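Local coordinates for lysozyme (Penaeus vannamei, PDB 6UKC), which probably hydrolyses the beta-1,4 linkages of bacterial peptidoglycan and chitodextrins, as a C-type lysozyme acting in innate immunity, at residues 42-47 with 57-62. Sequence-based numbering, arbitrary orientation.
Sequences TAAINR and IFQINN
The side-chain amides of N46 and Q59 meet with their planes 88° apart. N46 ND2 lies above the Q59 carbonyl plane, while Q59 OE1 is only slightly tilted from the N46 amide plane. Two other flat groups have neighbours in their own segments. I57 CG2 sits over one face of the F58 ring, offset toward its rim. I45 CG1 lies in the same way over one face of the R47 guanidinium.

The contact lies at the three-stranded antiparallel sheet of the beta domain in the C-type lysozyme fold. Strand 53-55 runs between strands 45-47 and 60-61. The Q59 side chain, from just before strand 60-61, reaches the first strand and the residues leading into it. Its backbone is left-handed, and Q59 and I60 both face Y55, forming a G1 beta bulge. The Q59 chain bends at chi2 (-69°), placing CD off an extended path. Its side chain also touches D54 of the middle strand and E37 of helix 24-38. In C-type lysozymes the substrate cleft runs between this sheet and the helical domain.

Q59 NE2 donates to G56 O. The same nitrogen stands 3.0 Å from A44 O and 3.5 Å from A44 CB. The nitrogen end of the amide lies beside A44, just before strand 45-47, and is held by its bond to G56 O. A44 also pairs with G56 through the backbone.

At the start of both segments the backbones draw close. T42 CA is 4.1 Å from I57 N. T42 OG1 bonds to K5 O, and the I57 side chain packs on A34.

At the oxygen end, N46 ND2 donates to Q59 OE1 at 3.2 Å, with an N-H...O angle of 158°.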
ATOM      1  N   THR A  42      -4.605   8.261   4.658  1.00 21.32           N
ATOM      2  CA  THR A  42      -4.788   8.354   3.186  1.00 22.95           C
ATOM      3  C   THR A  42      -4.124   9.613   2.600  1.00 23.31           C
ATOM      4  O   THR A  42      -3.946   9.643   1.379  1.00 22.24           O
ATOM      5  CB  THR A  42      -6.273   8.346   2.805  1.00 23.49           C
ATOM      6  OG1 THR A  42      -6.917   9.523   3.307  1.00 21.32           O
ATOM      7  CG2 THR A  42      -6.977   7.102   3.300  1.00 23.63           C
ATOM      8  N   ALA A  43      -3.824  10.630   3.419  1.00 24.15           N
ATOM      9  CA  ALA A  43      -3.212  11.906   2.981  1.00 23.98           C
ATOM     10  C   ALA A  43      -1.726  11.966   3.352  1.00 24.07           C
ATOM     11  O   ALA A  43      -1.119  13.003   3.059  1.00 25.50           O
ATOM     12  CB  ALA A  43      -3.980  13.078   3.551  1.00 24.80           C
ATOM     13  N   ALA A  44      -1.143  10.894   3.902  1.00 24.27           N
ATOM     14  CA  ALA A  44       0.319  10.770   4.130  1.00 24.80           C
ATOM     15  C   ALA A  44       1.085  11.054   2.829  1.00 24.89           C
ATOM     16  O   ALA A  44       0.668  10.550   1.767  1.00 24.98           O
ATOM     17  CB  ALA A  44       0.642   9.399   4.673  1.00 25.50           C
ATOM     18  N   ILE A  45       2.129  11.884   2.905  1.00 24.56           N
ATOM     19  CA  ILE A  45       2.948  12.334   1.742  1.00 25.96           C
ATOM     20  C   ILE A  45       4.365  12.643   2.219  1.00 26.98           C
ATOM     21  O   ILE A  45       4.501  13.284   3.271  1.00 28.43           O
ATOM     22  CB  ILE A  45       2.303  13.548   1.038  1.00 27.47           C
ATOM     23  CG1 ILE A  45       2.935  13.779  -0.338  1.00 27.08           C
ATOM     24  CG2 ILE A  45       2.333  14.813   1.906  1.00 26.59           C
ATOM     25  CD1 ILE A  45       2.338  14.941  -1.105  1.00 27.18           C
ATOM     26  N   ASN A  46       5.382  12.189   1.488  1.00 27.74           N
ATOM     27  CA  ASN A  46       6.799  12.356   1.899  1.00 28.83           C
ATOM     28  C   ASN A  46       7.624  12.761   0.685  1.00 28.81           C
ATOM     29  O   ASN A  46       7.685  11.997  -0.319  1.00 24.05           O
ATOM     30  CB  ASN A  46       7.350  11.112   2.593  1.00 32.47           C
ATOM     31  CG  ASN A  46       6.950  11.070   4.053  1.00 37.19           C
ATOM     32  OD1 ASN A  46       7.581  11.700   4.907  1.00 38.01           O
ATOM     33  ND2 ASN A  46       5.873  10.356   4.343  1.00 38.46           N
ATOM     34  N   ARG A  47       8.230  13.937   0.792  1.00 30.33           N
ATOM     35  CA  ARG A  47       9.024  14.546  -0.290  1.00 32.20           C
ATOM     36  C   ARG A  47      10.468  14.164  -0.031  1.00 31.86           C
ATOM     37  O   ARG A  47      11.021  14.671   0.939  1.00 32.52           O
ATOM     38  CB  ARG A  47       8.758  16.048  -0.365  1.00 33.40           C
ATOM     39  CG  ARG A  47       7.318  16.346  -0.747  1.00 36.34           C
ATOM     40  CD  ARG A  47       6.971  17.798  -0.998  1.00 38.85           C
ATOM     41  NE  ARG A  47       5.543  17.854  -1.298  1.00 40.10           N
ATOM     42  CZ  ARG A  47       4.574  17.982  -0.398  1.00 39.55           C
ATOM     43  NH1 ARG A  47       4.860  18.116   0.885  1.00 40.28           N
ATOM     44  NH2 ARG A  47       3.312  17.996  -0.791  1.00 42.06           N
ATOM     45  N   ILE A  57      -1.731   6.118   1.601  1.00 17.58           N
ATOM     46  CA  ILE A  57      -1.707   5.039   2.625  1.00 17.75           C
ATOM     47  C   ILE A  57      -0.629   3.989   2.293  1.00 18.64           C
ATOM     48  O   ILE A  57      -0.153   3.330   3.271  1.00 18.68           O
ATOM     49  CB  ILE A  57      -3.115   4.422   2.735  1.00 18.06           C
ATOM     50  CG1 ILE A  57      -3.254   3.547   3.982  1.00 18.23           C
ATOM     51  CG2 ILE A  57      -3.499   3.664   1.462  1.00 17.98           C
ATOM     52  CD1 ILE A  57      -4.669   3.382   4.432  1.00 17.74           C
ATOM     53  N   PHE A  58      -0.240   3.835   1.009  1.00 17.17           N
ATOM     54  CA  PHE A  58       0.774   2.836   0.547  1.00 17.20           C
ATOM     55  C   PHE A  58       2.057   3.542   0.093  1.00 18.28           C
ATOM     56  O   PHE A  58       2.965   2.844  -0.431  1.00 18.57           O
ATOM     57  CB  PHE A  58       0.212   1.914  -0.545  1.00 16.19           C
ATOM     58  CG  PHE A  58      -0.928   1.022  -0.108  1.00 15.11           C
ATOM     59  CD1 PHE A  58      -0.825   0.231   1.026  1.00 15.64           C
ATOM     60  CD2 PHE A  58      -2.068   0.894  -0.870  1.00 15.80           C
ATOM     61  CE1 PHE A  58      -1.842  -0.622   1.412  1.00 15.31           C
ATOM     62  CE2 PHE A  58      -3.095   0.037  -0.487  1.00 16.15           C
ATOM     63  CZ  PHE A  58      -2.986  -0.711   0.662  1.00 15.51           C
ATOM     64  N   GLN A  59       2.137   4.869   0.297  1.00 17.72           N
ATOM     65  CA  GLN A  59       3.361   5.678   0.082  1.00 16.83           C
ATOM     66  C   GLN A  59       3.992   5.247  -1.242  1.00 16.57           C
ATOM     67  O   GLN A  59       5.157   4.859  -1.254  1.00 16.41           O
ATOM     68  CB  GLN A  59       4.272   5.515   1.301  1.00 17.31           C
ATOM     69  CG  GLN A  59       3.740   6.253   2.520  1.00 16.83           C
ATOM     70  CD  GLN A  59       3.852   7.726   2.244  1.00 17.78           C
ATOM     71  OE1 GLN A  59       4.968   8.251   2.169  1.00 17.36           O
ATOM     72  NE2 GLN A  59       2.708   8.380   2.048  1.00 16.70           N
ATOM     73  N   ILE A  60       3.214   5.316  -2.317  1.00 16.45           N
ATOM     74  CA  ILE A  60       3.639   4.942  -3.689  1.00 17.31           C
ATOM     75  C   ILE A  60       4.387   6.128  -4.300  1.00 18.55           C
ATOM     76  O   ILE A  60       3.870   7.287  -4.194  1.00 18.24           O
ATOM     77  CB  ILE A  60       2.414   4.536  -4.525  1.00 18.11           C
ATOM     78  CG1 ILE A  60       1.783   3.245  -3.998  1.00 18.05           C
ATOM     79  CG2 ILE A  60       2.806   4.429  -5.987  1.00 18.82           C
ATOM     80  CD1 ILE A  60       0.334   3.093  -4.300  1.00 18.42           C
ATOM     81  N   ASN A  61       5.517   5.824  -4.946  1.00 18.39           N
ATOM     82  CA  ASN A  61       6.575   6.783  -5.360  1.00 18.81           C
ATOM     83  C   ASN A  61       6.294   7.250  -6.792  1.00 19.00           C
ATOM     84  O   ASN A  61       6.094   6.356  -7.653  1.00 18.66           O
ATOM     85  CB  ASN A  61       7.968   6.148  -5.252  1.00 18.48           C
ATOM     86  CG  ASN A  61       9.077   7.165  -5.442  1.00 19.29           C
ATOM     87  OD1 ASN A  61       9.638   7.273  -6.533  1.00 21.58           O
ATOM     88  ND2 ASN A  61       9.360   7.950  -4.411  1.00 18.87           N
ATOM     89  N   ASN A  62       6.316   8.570  -7.052  1.00 20.49           N
ATOM     90  CA  ASN A  62       6.019   9.166  -8.396  1.00 23.05           C
ATOM     91  C   ASN A  62       7.153   8.925  -9.422  1.00 26.49           C
ATOM     92  O   ASN A  62       6.934   9.228 -10.627  1.00 31.76           O
ATOM     93  CB  ASN A  62       5.681  10.662  -8.325  1.00 22.91           C
ATOM     94  CG  ASN A  62       6.763  11.515  -7.699  1.00 22.32           C
ATOM     95  OD1 ASN A  62       7.713  10.991  -7.124  1.00 21.27           O
ATOM     96  ND2 ASN A  62       6.639  12.829  -7.827  1.00 22.22           N
TER